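Local coordinates for glycoside hydrolase family protein (PDB 6Q2F) that probably hydrolyses glycosides by removing terminal alpha-L-rhamnose residues, as an alpha-L-rhamnosidase, at residues K152-E157 against G444-G449; T177-T182 against L311-T316; Q181-P186 against A243-G248; V276-V281 against I366-F371; L532-G537 against D547-D552. One frame throughout, in Å; residues are numbered along the deposited sequence.

Interaction 1: residues K152-E157 against G444-G449; sequences KLVWSE and GYSLLG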
# COMPACT_ATOMS: atom_id res chain seq x y z
N LYS A 152 -13.44 6.35 -20.06
CA LYS A 152 -12.39 7.26 -20.50
C LYS A 152 -12.97 8.21 -21.54
O LYS A 152 -13.83 7.82 -22.34
CB LYS A 152 -11.22 6.50 -21.13
CG LYS A 152 -11.69 5.62 -22.30
CD LYS A 152 -10.59 5.25 -23.23
CE LYS A 152 -11.16 4.61 -24.47
NZ LYS A 152 -11.93 3.37 -24.20
N LEU A 153 -12.46 9.43 -21.54
CA LEU A 153 -12.87 10.42 -22.53
C LEU A 153 -12.31 10.06 -23.91
O LEU A 153 -11.16 9.64 -24.03
CB LEU A 153 -12.40 11.81 -22.10
CG LEU A 153 -12.99 13.07 -22.74
CD1 LEU A 153 -14.45 13.25 -22.35
CD2 LEU A 153 -12.18 14.31 -22.35
N VAL A 154 -13.13 10.22 -24.95
CA VAL A 154 -12.73 10.01 -26.34
C VAL A 154 -13.33 11.14 -27.17
O VAL A 154 -14.23 11.85 -26.73
CB VAL A 154 -13.19 8.64 -26.92
CG1 VAL A 154 -12.38 7.48 -26.31
CG2 VAL A 154 -14.66 8.45 -26.66
N TRP A 155 -12.84 11.29 -28.40
CA TRP A 155 -13.28 12.44 -29.17
C TRP A 155 -13.03 12.23 -30.65
O TRP A 155 -12.14 11.47 -31.04
CB TRP A 155 -12.57 13.73 -28.73
CG TRP A 155 -11.09 13.62 -28.80
CD1 TRP A 155 -10.29 13.96 -29.85
CD2 TRP A 155 -10.22 13.13 -27.77
NE1 TRP A 155 -8.97 13.69 -29.54
CE2 TRP A 155 -8.91 13.19 -28.26
CE3 TRP A 155 -10.43 12.64 -26.48
CZ2 TRP A 155 -7.79 12.78 -27.51
CZ3 TRP A 155 -9.32 12.22 -25.73
CH2 TRP A 155 -8.02 12.30 -26.26
N SER A 156 -13.84 12.91 -31.46
CA SER A 156 -13.56 13.15 -32.86
C SER A 156 -13.43 14.66 -33.07
O SER A 156 -13.94 15.45 -32.28
CB SER A 156 -14.66 12.60 -33.77
OG SER A 156 -15.79 13.44 -33.72
N GLU A 157 -12.73 15.02 -34.13
CA GLU A 157 -12.46 16.39 -34.49
C GLU A 157 -12.83 16.76 -35.90
O GLU A 157 -12.65 16.01 -36.81
CB GLU A 157 -11.00 16.61 -34.41
CG GLU A 157 -10.48 17.07 -33.10
CD GLU A 157 -9.12 17.66 -33.26
OE1 GLU A 157 -8.82 18.19 -34.37
OE2 GLU A 157 -8.34 17.58 -32.30
N GLY A 444 -16.96 12.29 -26.31
CA GLY A 444 -17.79 11.20 -25.83
C GLY A 444 -17.02 10.42 -24.79
O GLY A 444 -15.94 10.84 -24.37
N TYR A 445 -17.58 9.31 -24.35
CA TYR A 445 -16.82 8.39 -23.51
C TYR A 445 -17.03 6.97 -23.99
O TYR A 445 -17.98 6.65 -24.72
CB TYR A 445 -17.19 8.52 -22.02
CG TYR A 445 -18.57 8.02 -21.64
CD1 TYR A 445 -18.81 6.65 -21.44
CD2 TYR A 445 -19.64 8.90 -21.47
CE1 TYR A 445 -20.07 6.19 -21.09
CE2 TYR A 445 -20.89 8.45 -21.11
CZ TYR A 445 -21.11 7.10 -20.92
OH TYR A 445 -22.37 6.65 -20.57
N SER A 446 -16.12 6.11 -23.56
CA SER A 446 -16.21 4.69 -23.84
C SER A 446 -15.56 3.96 -22.67
O SER A 446 -15.02 4.57 -21.75
CB SER A 446 -15.58 4.35 -25.19
OG SER A 446 -14.19 4.56 -25.14
N LEU A 447 -15.62 2.63 -22.71
CA LEU A 447 -15.23 1.81 -21.57
C LEU A 447 -13.73 1.51 -21.55
O LEU A 447 -13.09 1.35 -22.59
CB LEU A 447 -16.01 0.50 -21.59
CG LEU A 447 -17.52 0.68 -21.48
CD1 LEU A 447 -18.18 -0.66 -21.27
CD2 LEU A 447 -17.87 1.67 -20.34
N LEU A 448 -13.18 1.43 -20.33
CA LEU A 448 -11.87 0.83 -20.12
C LEU A 448 -11.91 -0.68 -20.31
O LEU A 448 -10.95 -1.27 -20.81
CB LEU A 448 -11.37 1.14 -18.71
CG LEU A 448 -10.24 2.13 -18.52
CD1 LEU A 448 -10.69 3.48 -19.02
CD2 LEU A 448 -9.88 2.18 -17.02
N GLY A 449 -13.00 -1.31 -19.87
CA GLY A 449 -13.14 -2.75 -19.91
C GLY A 449 -12.55 -3.51 -18.75
O GLY A 449 -12.65 -4.74 -18.73

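Interaction 2: residues T177-T182 against L311-T316; sequences TGPFQT and LSNVPT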
# COMPACT_ATOMS: atom_id res chain seq x y z
N THR A 177 -13.66 -0.41 -26.52
CA THR A 177 -13.23 -0.68 -25.15
C THR A 177 -11.71 -0.77 -25.10
O THR A 177 -11.09 -1.45 -25.92
CB THR A 177 -13.88 -1.97 -24.67
OG1 THR A 177 -15.29 -1.77 -24.56
CG2 THR A 177 -13.31 -2.39 -23.32
N GLY A 178 -11.10 -0.05 -24.15
CA GLY A 178 -9.66 0.06 -24.13
C GLY A 178 -9.23 1.33 -23.42
O GLY A 178 -10.05 2.03 -22.84
N PRO A 179 -7.92 1.65 -23.47
CA PRO A 179 -7.39 2.72 -22.60
C PRO A 179 -7.43 4.11 -23.21
O PRO A 179 -7.32 5.11 -22.48
CB PRO A 179 -5.94 2.27 -22.36
CG PRO A 179 -5.58 1.53 -23.62
CD PRO A 179 -6.85 0.82 -24.04
N PHE A 180 -7.46 4.21 -24.53
CA PHE A 180 -7.43 5.50 -25.17
C PHE A 180 -7.90 5.47 -26.60
O PHE A 180 -7.45 4.66 -27.36
CB PHE A 180 -5.99 5.95 -25.12
CG PHE A 180 -5.74 7.24 -25.76
CD1 PHE A 180 -5.45 7.32 -27.09
CD2 PHE A 180 -5.72 8.39 -25.02
CE1 PHE A 180 -5.19 8.51 -27.68
CE2 PHE A 180 -5.47 9.59 -25.60
CZ PHE A 180 -5.20 9.65 -26.93
N GLN A 181 -8.81 6.35 -26.96
CA GLN A 181 -9.32 6.45 -28.31
C GLN A 181 -9.69 5.10 -28.89
O GLN A 181 -10.57 4.43 -28.42
CB GLN A 181 -8.43 7.29 -29.22
CG GLN A 181 -8.38 8.76 -28.88
CD GLN A 181 -9.64 9.50 -29.24
OE1 GLN A 181 -10.69 9.14 -28.84
NE2 GLN A 181 -9.52 10.51 -30.04
N THR A 182 -9.01 4.73 -29.96
CA THR A 182 -9.23 3.47 -30.64
C THR A 182 -8.45 2.28 -30.11
O THR A 182 -8.64 1.21 -30.58
CB THR A 182 -8.86 3.57 -32.13
OG1 THR A 182 -7.57 4.12 -32.27
CG2 THR A 182 -9.78 4.44 -32.84
N LEU A 311 7.38 6.51 -23.02
CA LEU A 311 6.38 5.75 -23.75
C LEU A 311 5.55 4.91 -22.80
O LEU A 311 5.99 4.58 -21.69
CB LEU A 311 7.05 4.86 -24.80
CG LEU A 311 7.82 5.66 -25.85
CD1 LEU A 311 8.50 4.73 -26.85
CD2 LEU A 311 6.90 6.66 -26.54
N SER A 312 4.34 4.58 -23.19
CA SER A 312 3.45 3.84 -22.35
C SER A 312 2.39 3.19 -23.16
O SER A 312 2.47 3.17 -24.35
CB SER A 312 2.80 4.78 -21.35
OG SER A 312 1.82 5.59 -21.95
N ASN A 313 1.39 2.69 -22.48
CA ASN A 313 0.26 2.05 -23.09
C ASN A 313 -0.65 3.01 -23.83
O ASN A 313 -1.55 2.60 -24.47
CB ASN A 313 -0.51 1.18 -22.11
CG ASN A 313 -1.31 1.97 -21.12
OD1 ASN A 313 -0.81 2.90 -20.55
ND2 ASN A 313 -2.55 1.60 -20.92
N VAL A 314 -0.41 4.29 -23.70
CA VAL A 314 -1.19 5.28 -24.43
C VAL A 314 -0.22 6.19 -25.14
O VAL A 314 0.91 6.22 -24.79
CB VAL A 314 -2.15 6.07 -23.57
CG1 VAL A 314 -3.19 5.15 -22.99
CG2 VAL A 314 -1.39 6.83 -22.51
N PRO A 315 -0.67 6.92 -26.14
CA PRO A 315 0.27 7.76 -26.88
C PRO A 315 0.96 8.78 -25.98
O PRO A 315 0.50 9.06 -24.87
CB PRO A 315 -0.61 8.45 -27.93
CG PRO A 315 -1.78 7.54 -28.09
CD PRO A 315 -2.01 6.93 -26.76
N THR A 316 2.07 9.33 -26.46
CA THR A 316 2.81 10.36 -25.76
C THR A 316 2.93 11.57 -26.67
O THR A 316 3.45 11.47 -27.79
CB THR A 316 4.21 9.88 -25.35
OG1 THR A 316 4.08 8.80 -24.41
CG2 THR A 316 4.99 11.01 -24.71

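Interaction 3: residues Q181-P186 against A243-G248; sequences QTLHPP and ADIAGG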
# COMPACT_ATOMS: atom_id res chain seq x y z
N GLN A 181 -8.81 6.35 -26.96
CA GLN A 181 -9.32 6.45 -28.31
C GLN A 181 -9.69 5.10 -28.89
O GLN A 181 -10.57 4.43 -28.42
CB GLN A 181 -8.43 7.29 -29.22
CG GLN A 181 -8.38 8.76 -28.88
CD GLN A 181 -9.64 9.50 -29.24
OE1 GLN A 181 -10.69 9.14 -28.84
NE2 GLN A 181 -9.52 10.51 -30.04
N THR A 182 -9.01 4.73 -29.96
CA THR A 182 -9.23 3.47 -30.64
C THR A 182 -8.45 2.28 -30.11
O THR A 182 -8.64 1.21 -30.58
CB THR A 182 -8.86 3.57 -32.13
OG1 THR A 182 -7.57 4.12 -32.27
CG2 THR A 182 -9.78 4.44 -32.84
N LEU A 183 -7.58 2.47 -29.14
CA LEU A 183 -6.74 1.38 -28.65
C LEU A 183 -7.57 0.28 -27.99
O LEU A 183 -8.52 0.55 -27.25
CB LEU A 183 -5.71 1.92 -27.65
CG LEU A 183 -4.66 2.86 -28.25
CD1 LEU A 183 -3.58 3.17 -27.21
CD2 LEU A 183 -4.05 2.21 -29.50
N HIS A 184 -7.18 -0.96 -28.24
CA HIS A 184 -7.77 -2.12 -27.60
C HIS A 184 -7.06 -2.42 -26.30
O HIS A 184 -5.96 -1.91 -26.04
CB HIS A 184 -7.71 -3.32 -28.55
CG HIS A 184 -8.52 -3.13 -29.79
ND1 HIS A 184 -9.88 -3.40 -29.84
CD2 HIS A 184 -8.19 -2.66 -31.02
CE1 HIS A 184 -10.33 -3.12 -31.04
NE2 HIS A 184 -9.33 -2.67 -31.78
N PRO A 185 -7.64 -3.25 -25.44
CA PRO A 185 -6.90 -3.77 -24.29
C PRO A 185 -5.82 -4.73 -24.76
O PRO A 185 -5.91 -5.27 -25.87
CB PRO A 185 -7.97 -4.49 -23.44
CG PRO A 185 -9.31 -4.04 -24.04
CD PRO A 185 -9.02 -3.76 -25.47
N PRO A 186 -4.78 -4.96 -23.96
CA PRO A 186 -3.61 -5.70 -24.46
C PRO A 186 -3.86 -7.20 -24.60
O PRO A 186 -4.86 -7.75 -24.11
CB PRO A 186 -2.54 -5.43 -23.40
CG PRO A 186 -3.32 -5.19 -22.15
CD PRO A 186 -4.58 -4.48 -22.58
N ALA A 243 -5.61 6.66 -39.25
CA ALA A 243 -6.67 6.59 -38.26
C ALA A 243 -6.39 5.54 -37.19
O ALA A 243 -6.94 5.64 -36.08
CB ALA A 243 -8.01 6.29 -38.95
N ASP A 244 -5.54 4.55 -37.50
CA ASP A 244 -5.14 3.50 -36.57
C ASP A 244 -3.80 3.87 -35.95
O ASP A 244 -2.74 3.61 -36.53
CB ASP A 244 -5.06 2.16 -37.29
CG ASP A 244 -4.66 1.02 -36.36
OD1 ASP A 244 -4.68 1.23 -35.13
OD2 ASP A 244 -4.33 -0.08 -36.87
N ILE A 245 -3.84 4.45 -34.74
CA ILE A 245 -2.63 4.79 -34.01
C ILE A 245 -1.87 3.56 -33.53
O ILE A 245 -0.70 3.68 -33.13
CB ILE A 245 -2.95 5.70 -32.81
CG1 ILE A 245 -3.97 5.04 -31.89
CG2 ILE A 245 -3.46 7.06 -33.30
CD1 ILE A 245 -4.51 5.97 -30.83
N ALA A 246 -2.49 2.38 -33.54
CA ALA A 246 -1.80 1.14 -33.22
C ALA A 246 -1.17 0.48 -34.45
O ALA A 246 -0.41 -0.48 -34.29
CB ALA A 246 -2.75 0.15 -32.55
N GLY A 247 -1.48 0.95 -35.65
CA GLY A 247 -0.96 0.33 -36.85
C GLY A 247 -0.15 1.28 -37.71
O GLY A 247 -0.71 2.19 -38.33
N GLY A 248 1.16 1.08 -37.75
CA GLY A 248 2.03 1.95 -38.51
C GLY A 248 3.06 1.21 -39.31
O GLY A 248 2.73 0.53 -40.29
O HOH W 1 -6.36 0.36 -32.35

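Interaction 4: residues V276-V281 against I366-F371; sequences VFVPNV and IMVGQF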
# COMPACT_ATOMS: atom_id res chain seq x y z
N VAL A 276 3.70 10.18 -30.39
CA VAL A 276 4.24 8.86 -30.70
C VAL A 276 3.41 7.81 -29.98
O VAL A 276 2.98 8.01 -28.84
CB VAL A 276 5.73 8.76 -30.30
CG1 VAL A 276 6.23 7.35 -30.46
CG2 VAL A 276 6.56 9.71 -31.13
N PHE A 277 3.18 6.67 -30.64
CA PHE A 277 2.70 5.49 -29.94
C PHE A 277 3.38 4.24 -30.48
O PHE A 277 3.40 4.01 -31.69
CB PHE A 277 1.18 5.33 -30.03
CG PHE A 277 0.66 4.15 -29.25
CD1 PHE A 277 0.81 4.09 -27.88
CD2 PHE A 277 0.04 3.10 -29.90
CE1 PHE A 277 0.34 3.00 -27.15
CE2 PHE A 277 -0.43 2.00 -29.19
CZ PHE A 277 -0.29 1.95 -27.82
N VAL A 278 3.92 3.45 -29.56
CA VAL A 278 4.51 2.15 -29.82
C VAL A 278 3.61 1.11 -29.14
O VAL A 278 3.56 1.07 -27.90
CB VAL A 278 5.95 2.06 -29.30
CG1 VAL A 278 6.52 0.66 -29.52
CG2 VAL A 278 6.81 3.13 -29.95
N PRO A 279 2.88 0.29 -29.89
CA PRO A 279 2.01 -0.71 -29.26
C PRO A 279 2.82 -1.63 -28.36
O PRO A 279 4.02 -1.81 -28.54
CB PRO A 279 1.42 -1.47 -30.45
CG PRO A 279 1.47 -0.48 -31.57
CD PRO A 279 2.70 0.34 -31.35
N ASN A 280 2.13 -2.20 -27.37
CA ASN A 280 2.69 -3.18 -26.44
C ASN A 280 4.10 -2.84 -25.96
O ASN A 280 5.06 -3.53 -26.31
CB ASN A 280 2.70 -4.57 -27.10
CG ASN A 280 1.45 -4.85 -27.91
OD1 ASN A 280 1.52 -5.16 -29.09
ND2 ASN A 280 0.28 -4.74 -27.27
N VAL A 281 4.25 -1.76 -25.18
CA VAL A 281 5.53 -1.49 -24.53
C VAL A 281 5.63 -2.17 -23.18
O VAL A 281 6.62 -1.95 -22.47
CB VAL A 281 5.79 0.02 -24.33
CG1 VAL A 281 5.72 0.77 -25.65
CG2 VAL A 281 4.80 0.59 -23.34
N ILE A 366 9.48 -4.51 -33.83
CA ILE A 366 9.23 -3.23 -33.22
C ILE A 366 8.39 -2.36 -34.13
O ILE A 366 8.89 -1.77 -35.05
CB ILE A 366 10.56 -2.56 -32.95
CG1 ILE A 366 11.43 -3.43 -32.09
CG2 ILE A 366 10.33 -1.25 -32.26
CD1 ILE A 366 10.79 -3.74 -30.77
N MSE A 367 7.11 -2.30 -33.87
CA MSE A 367 6.23 -1.52 -34.67
C MSE A 367 6.00 -0.21 -34.01
O MSE A 367 5.86 -0.18 -32.80
CB MSE A 367 4.99 -2.38 -34.83
CG MSE A 367 3.66 -1.64 -34.78
SE MSE A 367 2.73 -1.71 -36.48
CE MSE A 367 1.42 -3.07 -35.99
N VAL A 368 5.95 0.86 -34.79
CA VAL A 368 5.67 2.18 -34.31
C VAL A 368 4.32 2.46 -34.92
O VAL A 368 4.20 2.61 -36.10
CB VAL A 368 6.68 3.19 -34.77
CG1 VAL A 368 6.18 4.59 -34.53
CG2 VAL A 368 7.97 2.97 -34.04
N GLY A 369 3.28 2.51 -34.11
CA GLY A 369 1.94 2.69 -34.61
C GLY A 369 1.61 4.11 -35.04
O GLY A 369 0.92 4.30 -36.04
N GLN A 370 2.11 5.10 -34.31
CA GLN A 370 1.87 6.49 -34.63
C GLN A 370 3.14 7.29 -34.41
O GLN A 370 3.84 7.10 -33.41
CB GLN A 370 0.74 7.09 -33.77
CG GLN A 370 0.42 8.54 -34.09
CD GLN A 370 -0.59 9.13 -33.12
OE1 GLN A 370 -0.76 8.64 -32.02
NE2 GLN A 370 -1.28 10.19 -33.54
N PHE A 371 3.43 8.19 -35.35
CA PHE A 371 4.53 9.14 -35.19
C PHE A 371 4.14 10.37 -36.00
O PHE A 371 4.31 10.39 -37.22
CB PHE A 371 5.86 8.55 -35.66
CG PHE A 371 7.04 9.46 -35.44
CD1 PHE A 371 6.98 10.50 -34.53
CD2 PHE A 371 8.20 9.27 -36.15
CE1 PHE A 371 8.06 11.34 -34.33
CE2 PHE A 371 9.30 10.10 -35.96
CZ PHE A 371 9.22 11.14 -35.05

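Interaction 5: residues L532-G537 against D547-D552; sequences LPALTG and DRFLYD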
# COMPACT_ATOMS: atom_id res chain seq x y z
N LEU A 532 -12.12 21.86 -21.52
CA LEU A 532 -12.12 20.47 -21.99
C LEU A 532 -11.19 20.21 -23.17
O LEU A 532 -10.59 19.12 -23.21
CB LEU A 532 -13.54 20.03 -22.35
CG LEU A 532 -14.53 20.06 -21.18
CD1 LEU A 532 -15.89 19.55 -21.61
CD2 LEU A 532 -14.01 19.24 -20.01
N PRO A 533 -11.01 21.11 -24.15
CA PRO A 533 -10.11 20.78 -25.27
C PRO A 533 -8.70 20.45 -24.84
O PRO A 533 -8.01 19.71 -25.55
CB PRO A 533 -10.16 22.04 -26.14
CG PRO A 533 -11.49 22.62 -25.87
CD PRO A 533 -11.70 22.39 -24.40
N ALA A 534 -8.26 20.96 -23.69
CA ALA A 534 -6.95 20.59 -23.16
C ALA A 534 -6.84 19.10 -22.89
O ALA A 534 -5.75 18.52 -23.00
CB ALA A 534 -6.66 21.38 -21.88
N LEU A 535 -7.94 18.47 -22.49
CA LEU A 535 -7.94 17.03 -22.25
C LEU A 535 -7.65 16.24 -23.52
O LEU A 535 -7.31 15.05 -23.43
CB LEU A 535 -9.29 16.58 -21.68
CG LEU A 535 -9.67 17.12 -20.32
CD1 LEU A 535 -11.16 16.98 -20.11
CD2 LEU A 535 -8.90 16.36 -19.25
N THR A 536 -7.80 16.86 -24.69
CA THR A 536 -7.55 16.20 -25.96
C THR A 536 -6.28 16.70 -26.64
O THR A 536 -6.02 16.32 -27.78
CB THR A 536 -8.73 16.40 -26.91
OG1 THR A 536 -8.72 17.75 -27.39
CG2 THR A 536 -10.04 16.14 -26.19
N GLY A 537 -5.49 17.56 -25.98
CA GLY A 537 -4.25 18.05 -26.54
C GLY A 537 -4.29 19.50 -26.98
O GLY A 537 -3.22 20.08 -27.21
N ASP A 547 -2.24 23.63 -17.85
CA ASP A 547 -1.66 22.71 -16.87
C ASP A 547 -2.39 22.79 -15.54
O ASP A 547 -2.59 21.77 -14.88
CB ASP A 547 -0.17 23.01 -16.69
CG ASP A 547 0.67 22.52 -17.84
OD1 ASP A 547 0.16 21.72 -18.65
OD2 ASP A 547 1.84 22.93 -17.94
N ARG A 548 -2.82 24.00 -15.14
CA ARG A 548 -3.58 24.10 -13.90
C ARG A 548 -4.98 23.55 -14.06
O ARG A 548 -5.51 22.91 -13.15
CB ARG A 548 -3.61 25.55 -13.41
CG ARG A 548 -2.27 26.01 -12.88
CD ARG A 548 -2.30 27.47 -12.53
NE ARG A 548 -0.97 27.88 -12.09
CZ ARG A 548 -0.69 29.08 -11.58
NH1 ARG A 548 -1.63 30.01 -11.44
NH2 ARG A 548 0.55 29.32 -11.21
N PHE A 549 -5.60 23.76 -15.23
CA PHE A 549 -6.89 23.12 -15.43
C PHE A 549 -6.77 21.61 -15.34
O PHE A 549 -7.61 20.95 -14.71
CB PHE A 549 -7.51 23.48 -16.77
CG PHE A 549 -8.57 22.51 -17.18
CD1 PHE A 549 -9.77 22.46 -16.50
CD2 PHE A 549 -8.35 21.60 -18.20
CE1 PHE A 549 -10.76 21.55 -16.85
CE2 PHE A 549 -9.33 20.68 -18.55
CZ PHE A 549 -10.54 20.66 -17.87
N LEU A 550 -5.75 21.04 -15.98
CA LEU A 550 -5.61 19.59 -15.95
C LEU A 550 -5.35 19.10 -14.53
O LEU A 550 -5.95 18.10 -14.10
CB LEU A 550 -4.50 19.16 -16.92
CG LEU A 550 -4.87 19.56 -18.36
CD1 LEU A 550 -3.68 19.51 -19.32
CD2 LEU A 550 -6.02 18.71 -18.89
N TYR A 551 -4.52 19.82 -13.76
CA TYR A 551 -4.38 19.55 -12.33
C TYR A 551 -5.74 19.53 -11.64
O TYR A 551 -6.05 18.61 -10.87
CB TYR A 551 -3.47 20.59 -11.67
CG TYR A 551 -3.47 20.52 -10.15
CD1 TYR A 551 -4.39 21.23 -9.39
CD2 TYR A 551 -2.55 19.71 -9.47
CE1 TYR A 551 -4.41 21.15 -8.00
CE2 TYR A 551 -2.56 19.64 -8.06
CZ TYR A 551 -3.49 20.35 -7.35
OH TYR A 551 -3.52 20.29 -5.96
N ASP A 552 -6.55 20.57 -11.89
CA ASP A 552 -7.89 20.64 -11.30
C ASP A 552 -8.76 19.47 -11.74
O ASP A 552 -9.59 18.97 -10.97
CB ASP A 552 -8.57 21.97 -11.69
CG ASP A 552 -7.98 23.16 -10.94
OD1 ASP A 552 -7.40 22.93 -9.86
OD2 ASP A 552 -8.11 24.31 -11.43

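Interaction 1: residues K152-E157 against G444-G449
Gly444 pairs antiparallel with Val154 as a hydrogen-bonded pair. Gly444 N gives a nearly straight bond to Val154 O (2.8 Å). Val154 N returns one to Gly444 O (2.9 Å). Both donors stand above the carbonyl planes. Gly444 has no side chain, and Val154 CG2 lies against its carbonyl, 3.5 Å from Gly444 O. Tyr445 faces Leu153 in the non-hydrogen-bonded position, with the two CA atoms 4.5 Å apart. Tyr445 CA makes a CA-H...O contact with Lys152 O at 3.3 Å. The ring leads away from the partner strand. Ser446 faces Lys152. Lys152 N donates to Ser446 O almost along the C=O axis (2.9 Å), and Ser446 N donates back to Lys152 O. The Lys152 chain is extended until chi4 bends it (-60°), so that Lys152 NZ donates a hydrogen bond to Ser446 OG (2.7 Å). Gly178 O and Thr176 O also accept from it, so the amine, probably charged, is held by at least three oxygens. After Leu447 the strand gives way to a loop. Leu448 CD1 closes over Lys152 CB at 3.7 Å. Strand 151-160 is an edge strand of a four-stranded antiparallel sheet, with 436-447 beside it and 206-217 next. Leu153 and Tyr445 share one face and touch Val209 of 206-217. Lys152, Val154 and Ser446 share the other face, where Val154 meets Gln181.

Interaction 2: residues T177-T182 against L311-T316
The Phe180 ring and the Pro315 ring reach toward each other and meet tip to tip. Pro315 CD stands over one face of the aromatic ring, 3.8 Å from the Phe180 centroid and 24° off the normal. This is a CH-pi contact, shifted toward the CD1 side. Pro315 CG extends the overlap along the same rim and lies 3.6 Å from Phe180 CE1. Next to it, Val314 CG1 presses on the root of the aromatic side chain, 3.6 Å from Phe180 CB. The same methyl also reaches Pro179 CB at 4.0 Å, so it sits against two consecutive residues. At the exposed margin the amide of Asn313 crosses Pro179 obliquely, with Asn313 ND2 3.7 Å from Pro179 CB. The first contacts are therefore almost wholly apolar.

The second shell sets these groups in place. Phe180 CG is anti to the backbone N (chi1 178°), which swings the ring toward Pro315. Phe388 meets this ring edge to face, and Tyr382 of helix 382-385 touches it as well. On the other side, Ser312 OG donates to Val314 O at 3.0 Å, in the carbonyl plane and on a lone pair. That bond ties together the loop that presents Val314 and Pro315.

Both segments are loops. Residues 177-182 precede strand 206-217, and Gly178 is bonded through its backbone to Leu447 of strand 436-447. Residues 311-316 link strands 303-308 and 316-325 of a beta sandwich, and Thr316 begins the latter by pairing with Val276 of strand 268-277.

Interaction 3: residues Q181-P186 against A243-G248
Ile245 is the side chain that reaches across, and its CB points toward the 181-186 loop. From CB, the CG1 branch takes the crowded position between the backbone N and the carbonyl carbon (chi1 57°). This sends CG1 into the partner loop. There Ile245 CG1 touches Leu183 CD2 at 3.7 Å. The same carbon is 3.7 Å from Thr182 OG1. Chi2 is extended, so the chain runs on to its tip. Ile245 CD1 comes within 3.9 Å of Thr182 OG1 and more loosely approaches Gln181 CB. The CG2 branch, anti to the carbonyl carbon, turns to Gln370 of strand 366-374. The leucine and isoleucine side chains cross at about a right angle, while the threonine crosses obliquely. Beside them, Ala246 CB adds a second contact to the leucine, 3.9 Å from Leu183 CD2.

The backbone that carries Ile245 is a type I beta turn from Asp244 to Gly247. Gly247 N closes it on Asp244 O at 3.1 Å. Within it is an Asx turn, because Ala246 N donates to Asp244 OD1 at 2.9 Å, from above the carboxylate plane. One water joins the two loops at the surface: it donates to Thr182 O at 3.0 Å and weakly to Asp244 OD1. The amide of Gln181 is turned away, and Gln181 NE2 donates a hydrogen bond to Trp155 O.

Residues 181-186 lead toward strand 206-217, and Leu183 also touches Pro315. Residues 243-248 lie between strands 234-235 and 249-251, the latter an outermost strand of the four-stranded sheet in the beta sandwich.

Interaction 4: residues V276-V281 against I366-F371
A classic beta bulge interrupts the antiparallel pairing of strands 268-277 and 366-374, where Gly369 and Gln370 both face Phe277. Gln370 N donates to Phe277 O at 3.1 Å, in the carbonyl plane and on a lone pair. Gly369 N reaches the same oxygen at 2.8 Å, but the bond is bent to 126° and weak. Phe277 N completes the pair by donating to Gln370 O (2.9 Å) from above the carbonyl plane. That oxygen also receives a CA-H contact, with Val276 CA 3.3 Å from Gln370 O. The bulge lies in a four-stranded antiparallel sheet, one half of a beta sandwich whose other sheet includes strands 260-265 and 327-331. Val276 and Phe371 point together between the two sheets, into the core of the sandwich. They lie side by side, with Val276 CG2 3.5 Å from Phe371 CD1, and both touch Leu330. Phe277 and Gln370 project from the other face of their sheet, where Phe277 meets Leu183 and Gln370 meets Ile245. After Phe277 strand 268-277 gives way to loop. Val278 CG1 rests 3.4 Å from Met367 O, because chi1 sets that methyl anti to the backbone N. The ring carbon Pro279 CD lies 3.5 Å from Met367 O. The Pro279 ring crosses the bent selenomethionine side chain of Met367 at about a right angle, with the two CG atoms 4.1 Å apart.

Interaction 5: residues L532-G537 against D547-D552
Residues 532-535 have helical backbone angles, with Leu535 N bonded to Leu532 O, and this short coil lies against helix 543-575 with Leu535 CA 7.2 Å from Leu550 CA. Phe549 and Leu550 carry the helix side of the contact. Phe549 CG is anti to the backbone N (chi1 161°), which turns the ring toward the coil. Leu535 comes to the ring edge near its plane and crosses at about a right angle, with Leu535 CG 4.0 Å from Phe549 CE2. Ala534 CB sits 4.1 Å from Phe549 CD2, and Leu532 CD2 is 4.3 Å from Phe549 CZ. Three residues of the coil thus touch the ring, at CD2, CE2 and CZ. Trp531 and Phe520 also meet this ring. Helix 543-575 belongs to a (beta/alpha)8 barrel, where it leads from the barrel strand 497-502 toward the strand 579-582. The coil lies in the same long connection, after helix 516-524. Leu550 packs against two of the same residues, Leu535 and Ala534. Its side chain and that of Leu535 slide past each other in opposite directions, with Leu550 CD2 3.7 Å from Leu535 CD2. Leu550 CD2 is also 4.1 Å from Ala534 CB. Near the end of the coil Pro533 O accepts twice, from Thr536 N and from Thr536 OG1 (2.8 Å, on a lone pair). Leu532 and Thr536 also touch Leu443 of strand 436-447.

The five interactions form a connected group of contacts running from the barrel to the beta sandwich. Interaction 5 meets interaction 1 where Leu153 CD2 packs on Leu535 CD1 at 3.6 Å. Interaction 1 meets interaction 2 where Lys152 CD lies 3.4 Å from Pro179 O. Interactions 2 and 3 share Gln181 and Thr182, with centres about 7 Å apart. Interaction 4 joins both: Asn313 O lies 3.3 Å from Phe277 CE1, and Ile245 CG2 lies 3.4 Å from Gln370 OE1. Interactions 4 and 5 do not touch. Of the sodium ligands, Asp503 and Ser504 directly follow barrel strand 497-502 and Glu644 lies on strand 642-649. The site is thus on the barrel, one of whose helices takes part in interaction 5.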